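Local coordinates for histone-lysine N-methyltransferase SETMAR (Homo sapiens, PDB 3BO5), which methylates a histone H3 lysine through the SET domain of this chain and, as a fusion with a mariner transposase, acts in DNA double-strand break repair, at residues A[109-112]-A[113-117]; A[73-76]-A[77-80]; A[82-85]-A[86-90]. The protein carries 2 engineered substitutions. One frame throughout, in Å; residues are numbered along the deposited sequence. Where two conformers were deposited one is given.

Contact 1: residues A[109-112]-A[113-117]. With ZN (zinc ion), chain C; ZN (zinc ion), chain B.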
loop_
_atom_site.group_PDB
_atom_site.type_symbol
_atom_site.label_atom_id
_atom_site.label_comp_id
_atom_site.label_asym_id
_atom_site.label_seq_id
_atom_site.Cartn_x
_atom_site.Cartn_y
_atom_site.Cartn_z
ATOM N N CYS A 109 5.768 -17.899 13.169
ATOM C CA CYS A 109 5.870 -17.477 14.559
ATOM C C CYS A 109 4.838 -18.302 15.355
ATOM O O CYS A 109 3.715 -18.401 14.919
ATOM C CB CYS A 109 5.575 -15.949 14.654
ATOM S SG CYS A 109 6.838 -14.972 13.834
ATOM N N ARG A 110 5.204 -18.732 16.565
ATOM C CA ARG A 110 4.251 -19.532 17.299
ATOM C C ARG A 110 3.428 -18.715 18.245
ATOM O O ARG A 110 2.510 -19.269 18.863
ATOM C CB ARG A 110 4.955 -20.636 18.040
ATOM C CG ARG A 110 5.390 -21.698 17.054
ATOM C CD ARG A 110 6.712 -22.290 17.435
ATOM N NE ARG A 110 6.521 -23.076 18.630
ATOM C CZ ARG A 110 7.485 -23.735 19.258
ATOM N NH1 ARG A 110 7.189 -24.418 20.364
ATOM N NH2 ARG A 110 8.720 -23.697 18.786
ATOM N N CYS A 111 3.680 -17.394 18.295
ATOM C CA CYS A 111 2.727 -16.537 18.999
ATOM C C CYS A 111 1.321 -16.665 18.419
ATOM O O CYS A 111 1.137 -17.058 17.243
ATOM C CB CYS A 111 3.177 -15.063 18.973
ATOM S SG CYS A 111 3.365 -14.537 17.214
ATOM N N SER A 112 0.298 -16.323 19.190
ATOM C CA SER A 112 -1.059 -16.514 18.708
ATOM C C SER A 112 -1.428 -15.517 17.661
ATOM O O SER A 112 -0.716 -14.492 17.445
ATOM C CB SER A 112 -2.092 -16.408 19.821
ATOM O OG SER A 112 -2.337 -15.063 20.119
ATOM N N ASP A 113 -2.566 -15.753 17.016
ATOM C CA ASP A 113 -2.956 -14.806 15.984
ATOM C C ASP A 113 -3.406 -13.471 16.615
ATOM O O ASP A 113 -3.620 -12.474 15.910
ATOM C CB ASP A 113 -3.932 -15.410 14.949
ATOM C CG ASP A 113 -3.240 -16.396 13.949
ATOM O OD1 ASP A 113 -3.890 -17.410 13.623
ATOM O OD2 ASP A 113 -2.085 -16.165 13.463
ATOM N N HIS A 114 -3.466 -13.423 17.950
ATOM C CA HIS A 114 -3.740 -12.198 18.707
ATOM C C HIS A 114 -2.522 -11.337 19.013
ATOM O O HIS A 114 -2.594 -10.279 19.656
ATOM C CB HIS A 114 -4.543 -12.519 19.960
ATOM C CG HIS A 114 -5.786 -13.278 19.632
ATOM N ND1 HIS A 114 -5.952 -14.614 19.949
ATOM C CD2 HIS A 114 -6.876 -12.922 18.907
ATOM C CE1 HIS A 114 -7.118 -15.031 19.483
ATOM N NE2 HIS A 114 -7.699 -14.024 18.845
ATOM N N CYS A 115 -1.373 -11.812 18.547
ATOM C CA CYS A 115 -0.167 -11.110 18.828
ATOM C C CYS A 115 -0.327 -9.666 18.308
ATOM O O CYS A 115 -0.803 -9.459 17.200
ATOM C CB CYS A 115 0.995 -11.779 18.059
ATOM S SG CYS A 115 2.572 -10.898 18.191
ATOM N N ARG A 116 0.121 -8.697 19.117
ATOM C CA ARG A 116 0.047 -7.271 18.736
ATOM C C ARG A 116 0.908 -6.920 17.550
ATOM O O ARG A 116 0.694 -5.835 16.981
ATOM C CB ARG A 116 0.397 -6.329 19.886
ATOM C CG ARG A 116 -0.796 -6.314 20.859
ATOM C CD ARG A 116 -0.345 -5.980 22.276
ATOM N NE ARG A 116 0.119 -4.610 22.470
ATOM C CZ ARG A 116 0.428 -4.121 23.673
ATOM N NH1 ARG A 116 0.842 -2.872 23.803
ATOM N NH2 ARG A 116 0.317 -4.898 24.751
ATOM N N ASN A 117 1.826 -7.812 17.183
ATOM C CA ASN A 117 2.667 -7.553 16.015
ATOM C C ASN A 117 2.130 -8.239 14.760
ATOM O O ASN A 117 2.932 -8.528 13.849
ATOM C CB ASN A 117 4.139 -7.950 16.284
ATOM C CG ASN A 117 5.090 -7.353 15.309
ATOM O OD1 ASN A 117 5.001 -6.166 15.025
ATOM N ND2 ASN A 117 6.062 -8.153 14.862
HETATM ZN ZN ZN C . 4.194 -12.445 17.679
HETATM ZN ZN ZN B . 7.283 -13.226 15.379
HETATM O O HOH W 1 -0.734 -18.068 15.258
#
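Cys111 and Cys115, four residues apart, bind the same zinc ion (chain C): Cys111 SG lies 2.3 Å from the metal, and Cys115 SG completes the pair from across the turn. Their torsions bring the sulfurs together. SG of Cys111 is tucked between its backbone N and carbonyl carbon (chi1 58°), whereas SG of Cys115 swings anti to its own N (chi1 174°), and the two side chains brush where Cys111 SG meets Cys115 CB at 3.7 Å. Cys69 and Cys105 supply the remaining ligands. Cys109 SG is turned to a second zinc (chain B), shared with Cys62, Cys76 and Cys105, so this short run serves two metals of the triangular pre-SET cluster.

A type I turn from Ser112 to Cys115 sets the spacing. It is closed by Cys115 N to Ser112 O at 3.0 Å, and Ser112 OG accepts His114 N at 2.9 Å, an ST turn laid over the beta turn. Behind the metal, Cys115 SG accepts Asn117 N at 3.3 Å (N-H...S angle 159°), a second-shell bond that may soften the charge on the thiolate. A water donates to Cys111 O. The whole run is loop, on the connection from strand 102-103 to strand 128-132, and Asn117 ND2 bonds back to Phe103 O of the first strand.

Contact 2: residues A[73-76]-A[77-80]. With ZN (zinc ion), chain D; ZN (zinc ion), chain B.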
loop_
_atom_site.group_PDB
_atom_site.type_symbol
_atom_site.label_atom_id
_atom_site.label_comp_id
_atom_site.label_asym_id
_atom_site.label_seq_id
_atom_site.Cartn_x
_atom_site.Cartn_y
_atom_site.Cartn_z
ATOM N N THR A 73 12.896 -9.780 23.569
ATOM C CA THR A 73 12.809 -11.246 23.574
ATOM C C THR A 73 12.218 -11.778 22.251
ATOM O O THR A 73 12.299 -12.958 21.938
ATOM C CB THR A 73 12.033 -11.774 24.780
ATOM O OG1 THR A 73 10.754 -11.153 24.830
ATOM C CG2 THR A 73 12.739 -11.346 26.077
ATOM N N CYS A 74 11.671 -10.883 21.457
ATOM C CA CYS A 74 11.022 -11.277 20.198
ATOM C C CYS A 74 11.869 -10.829 19.048
ATOM O O CYS A 74 12.133 -9.621 18.900
ATOM C CB CYS A 74 9.656 -10.608 20.097
ATOM S SG CYS A 74 8.899 -11.034 18.505
ATOM N N SER A 75 12.377 -11.795 18.287
ATOM C CA SER A 75 13.279 -11.434 17.153
ATOM C C SER A 75 12.557 -10.720 16.028
ATOM O O SER A 75 13.162 -10.133 15.131
ATOM C CB SER A 75 14.048 -12.640 16.598
ATOM O OG SER A 75 13.195 -13.714 16.258
ATOM N N CYS A 76 11.225 -10.750 16.065
ATOM C CA CYS A 76 10.436 -9.907 15.163
ATOM C C CYS A 76 10.339 -8.434 15.566
ATOM O O CYS A 76 9.826 -7.630 14.760
ATOM C CB CYS A 76 9.008 -10.470 14.968
ATOM S SG CYS A 76 8.990 -12.101 14.323
ATOM N N LEU A 77 10.740 -8.099 16.788
ATOM C CA LEU A 77 10.586 -6.781 17.356
ATOM C C LEU A 77 11.927 -6.184 17.714
ATOM O O LEU A 77 12.060 -5.585 18.795
ATOM C CB LEU A 77 9.736 -6.815 18.612
ATOM C CG LEU A 77 8.285 -7.189 18.349
ATOM C CD1 LEU A 77 7.418 -7.172 19.621
ATOM C CD2 LEU A 77 7.664 -6.292 17.323
ATOM N N ARG A 78 12.890 -6.329 16.840
ATOM C CA ARG A 78 14.254 -5.855 17.170
ATOM C C ARG A 78 14.398 -4.339 17.236
ATOM O O ARG A 78 15.448 -3.852 17.694
ATOM C CB ARG A 78 15.266 -6.457 16.216
ATOM C CG ARG A 78 15.348 -7.931 16.353
ATOM C CD ARG A 78 16.238 -8.482 15.284
ATOM N NE ARG A 78 16.613 -9.878 15.498
ATOM C CZ ARG A 78 16.514 -10.821 14.564
ATOM N NH1 ARG A 78 16.905 -12.068 14.819
ATOM N NH2 ARG A 78 16.017 -10.515 13.372
ATOM N N HIS A 79 13.373 -3.607 16.797
ATOM C CA HIS A 79 13.380 -2.148 16.859
ATOM C C HIS A 79 12.130 -1.617 17.562
ATOM O O HIS A 79 11.592 -0.558 17.235
ATOM C CB HIS A 79 13.632 -1.572 15.450
ATOM C CG HIS A 79 14.979 -1.936 14.917
ATOM N ND1 HIS A 79 15.195 -3.051 14.132
ATOM C CD2 HIS A 79 16.195 -1.368 15.100
ATOM C CE1 HIS A 79 16.479 -3.132 13.819
ATOM N NE2 HIS A 79 17.112 -2.139 14.415
ATOM N N GLY A 80 11.720 -2.340 18.600
ATOM C CA GLY A 80 10.665 -1.867 19.470
ATOM C C GLY A 80 9.353 -2.307 18.837
ATOM O O GLY A 80 9.337 -2.952 17.777
HETATM ZN ZN ZN D . 7.882 -12.998 19.039
HETATM ZN ZN ZN B . 7.283 -13.226 15.379
HETATM O O HOH W 2 13.748 -7.879 20.340
HETATM O O HOH W 3 12.539 -6.664 13.767
#
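Leu77 folds back along Cys74, its CG 3.9 Å from Cys74 SG and its CD1 against Cys74 CB, while Arg78 turns onto Ser75. The two cysteines diverge: Cys74 SG stands anti to its backbone N (chi1 177°) and binds one zinc (chain D) at 2.3 Å, whereas Cys76 SG, beside its backbone N (chi1 -59°), reaches a different zinc (chain B). This Cys-X-Cys pair therefore spans two corners of the triangular three-zinc cluster that defines the pre-SET domain. Cys62, Cys64 and Cys69 complete the first site, and Cys62, Cys105 and Cys109 the second, with Cys62 common to both.

The chain turns sharply behind the sulfurs, held by Leu77 N to Cys74 O at 3.0 Å with an N-H...O angle of 159°. Leu77 presents its other branch to the backbone, CD2 lying 3.6 Å from Cys76 O, and its side chain also touches Asn117 of the loop that carries Cys109. On the outer side, Arg78 runs extended from CG to NE and lays one face of its guanidinium over Ser75 O, which lies 3.1 Å above the guanidinium plane, off its centre. NE and NH2 do not point their hydrogens at it, so the carbonyl oxygen rests on that face without a hydrogen bond, and Arg78 NH1 comes 3.4 Å from Ser75 CB. Two waters bridge neighbouring backbone atoms, each with one weak bond: one donates to Cys74 O and weakly to Leu77 O, the other accepts from Arg78 N and donates weakly to Cys76 O.

Contact 3: residues A[82-85]-A[86-90]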
loop_
_atom_site.group_PDB
_atom_site.type_symbol
_atom_site.label_atom_id
_atom_site.label_comp_id
_atom_site.label_asym_id
_atom_site.label_seq_id
_atom_site.Cartn_x
_atom_site.Cartn_y
_atom_site.Cartn_z
ATOM N N ASN A 82 6.032 -2.233 16.758
ATOM C CA ASN A 82 5.614 -1.480 15.597
ATOM C C ASN A 82 4.261 -0.862 15.847
ATOM O O ASN A 82 3.975 0.229 15.287
ATOM C CB ASN A 82 5.508 -2.428 14.408
ATOM C CG ASN A 82 6.822 -2.972 14.012
ATOM O OD1 ASN A 82 7.779 -2.221 13.750
ATOM N ND2 ASN A 82 6.926 -4.311 13.973
ATOM N N TYR A 83 3.441 -1.549 16.627
ATOM C CA TYR A 83 2.061 -1.161 16.759
ATOM C C TYR A 83 1.695 -1.065 18.230
ATOM O O TYR A 83 2.279 -1.759 19.089
ATOM C CB TYR A 83 1.133 -2.195 16.120
ATOM C CG TYR A 83 1.545 -2.513 14.683
ATOM C CD1 TYR A 83 1.380 -1.555 13.666
ATOM C CD2 TYR A 83 2.113 -3.759 14.367
ATOM C CE1 TYR A 83 1.717 -1.837 12.332
ATOM C CE2 TYR A 83 2.447 -4.053 13.019
ATOM C CZ TYR A 83 2.262 -3.079 12.030
ATOM O OH TYR A 83 2.606 -3.379 10.758
ATOM N N ASP A 84 0.698 -0.221 18.490
ATOM C CA ASP A 84 0.113 -0.196 19.817
ATOM C C ASP A 84 -1.018 -1.162 19.984
ATOM O O ASP A 84 -1.301 -1.999 19.133
ATOM C CB ASP A 84 -0.301 1.236 20.234
ATOM C CG ASP A 84 -1.434 1.775 19.467
ATOM O OD1 ASP A 84 -2.269 1.002 18.931
ATOM O OD2 ASP A 84 -1.532 3.030 19.478
ATOM N N ASP A 85 -1.636 -1.108 21.172
ATOM C CA ASP A 85 -2.617 -2.096 21.493
ATOM C C ASP A 85 -3.897 -1.938 20.675
ATOM O O ASP A 85 -4.709 -2.897 20.645
ATOM C CB ASP A 85 -2.931 -2.119 23.001
ATOM C CG ASP A 85 -3.926 -3.196 23.351
ATOM O OD1 ASP A 85 -3.585 -4.381 23.188
ATOM O OD2 ASP A 85 -5.057 -2.866 23.740
ATOM N N ASN A 86 -4.071 -0.767 20.036
ATOM C CA ASN A 86 -5.222 -0.496 19.172
ATOM C C ASN A 86 -4.866 -0.752 17.738
ATOM O O ASN A 86 -5.641 -0.421 16.863
ATOM C CB ASN A 86 -5.687 0.931 19.300
ATOM C CG ASN A 86 -6.258 1.205 20.647
ATOM O OD1 ASN A 86 -7.009 0.372 21.176
ATOM N ND2 ASN A 86 -5.837 2.312 21.253
ATOM N N SER A 87 -3.736 -1.424 17.521
ATOM C CA SER A 87 -3.250 -1.748 16.176
ATOM C C SER A 87 -2.794 -0.534 15.391
ATOM O O SER A 87 -2.664 -0.634 14.152
ATOM C CB SER A 87 -4.323 -2.467 15.379
ATOM O OG SER A 87 -4.537 -3.709 16.057
ATOM N N CYS A 88 -2.513 0.575 16.074
ATOM C CA CYS A 88 -2.053 1.754 15.368
ATOM C C CYS A 88 -0.529 1.720 15.190
ATOM O O CYS A 88 0.195 1.298 16.107
ATOM C CB CYS A 88 -2.473 3.015 16.132
ATOM S SG CYS A 88 -4.181 3.259 16.179
ATOM N N LEU A 89 -0.008 2.191 14.063
ATOM C CA LEU A 89 1.411 2.262 13.821
ATOM C C LEU A 89 2.015 3.280 14.773
ATOM O O LEU A 89 1.604 4.481 14.746
ATOM C CB LEU A 89 1.609 2.760 12.394
ATOM C CG LEU A 89 3.079 2.813 11.972
ATOM C CD1 LEU A 89 3.593 1.400 11.876
ATOM C CD2 LEU A 89 3.331 3.600 10.681
ATOM N N ARG A 90 2.970 2.869 15.589
ATOM C CA ARG A 90 3.513 3.825 16.551
ATOM C C ARG A 90 4.423 4.834 15.811
ATOM O O ARG A 90 4.996 4.533 14.775
ATOM C CB ARG A 90 4.303 3.080 17.618
ATOM C CG ARG A 90 3.505 2.148 18.439
ATOM C CD ARG A 90 4.483 1.468 19.444
ATOM N NE ARG A 90 3.717 0.729 20.448
ATOM C CZ ARG A 90 3.207 1.259 21.571
ATOM N NH1 ARG A 90 3.375 2.551 21.856
ATOM N NH2 ARG A 90 2.511 0.485 22.397
HETATM O O HOH W 4 5.818 2.078 14.428
HETATM O O HOH W 5 -1.473 -4.258 17.517
HETATM O O HOH W 6 -3.926 4.111 19.814
HETATM O O HOH W 7 -5.777 -0.525 24.018
#
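The chain reverses in a tight beta hairpin, a type I turn from Asp84 to Ser87 with a bulge at Ser87, whose backbone is left-handed, and Ser87 N meets Asp84 O at 3.0 Å. Asp84 N to Cys88 O and Arg90 N to Asn82 O, the latter at 2.8 Å, join the arms on both sides of a single bridge between Tyr83 and Leu89. Asp84 is the organising side chain. With CG set between its backbone N and carbonyl carbon (chi1 69°), the carboxylate curls over the turn, and OD1 accepts Asn86 N at 2.8 Å and Cys88 N at 2.9 Å from opposite faces of its plane. The bond to Asn86 N makes an Asx turn on the beta turn. This hairpin belongs to the pre-SET region but carries no zinc ligand; Asn82 ND2 bonds to Asn117 OD1, on the loop that also carries the zinc ligands Cys109, Cys111 and Cys115.

Arg90 doubles back, extended from CG to NE, so that Asp84 CB lies 3.6 Å from Arg90 NH2, over one face of the guanidinium, while NE makes a weak bond to Tyr83 O at the guanidinium edge. On the other side, the Tyr83 and Leu89 side chains cross obliquely, CE1 of Tyr83 to CD1 of Leu89 at 3.8 Å, and both touch strand 217-223, Tyr83 on Val222 and Leu89 on Ile220. Water donates to Asp84 OD2 and accepts from Asn86 ND2.

Overall arrangement
All three contacts are local loop turns of the pre-SET region, on the same side of the chain's centre. Contacts 1 and 2 share a zinc ion (chain B), and Cys109 SG packs on Cys76 SG at 3.6 Å; metal bonds dominate there, with contact 1 the more exposed and contact 2 partly buried. Contact 3 lies at the surface nearer the chain's centre, holds no metal and relies on backbone and carboxylate hydrogen bonds, yet its Tyr83 is buried toward the SET sheet. Asn117 is the residue of contact 1 that reaches both of the others, by packing in contact 2 and through its amide in contact 3.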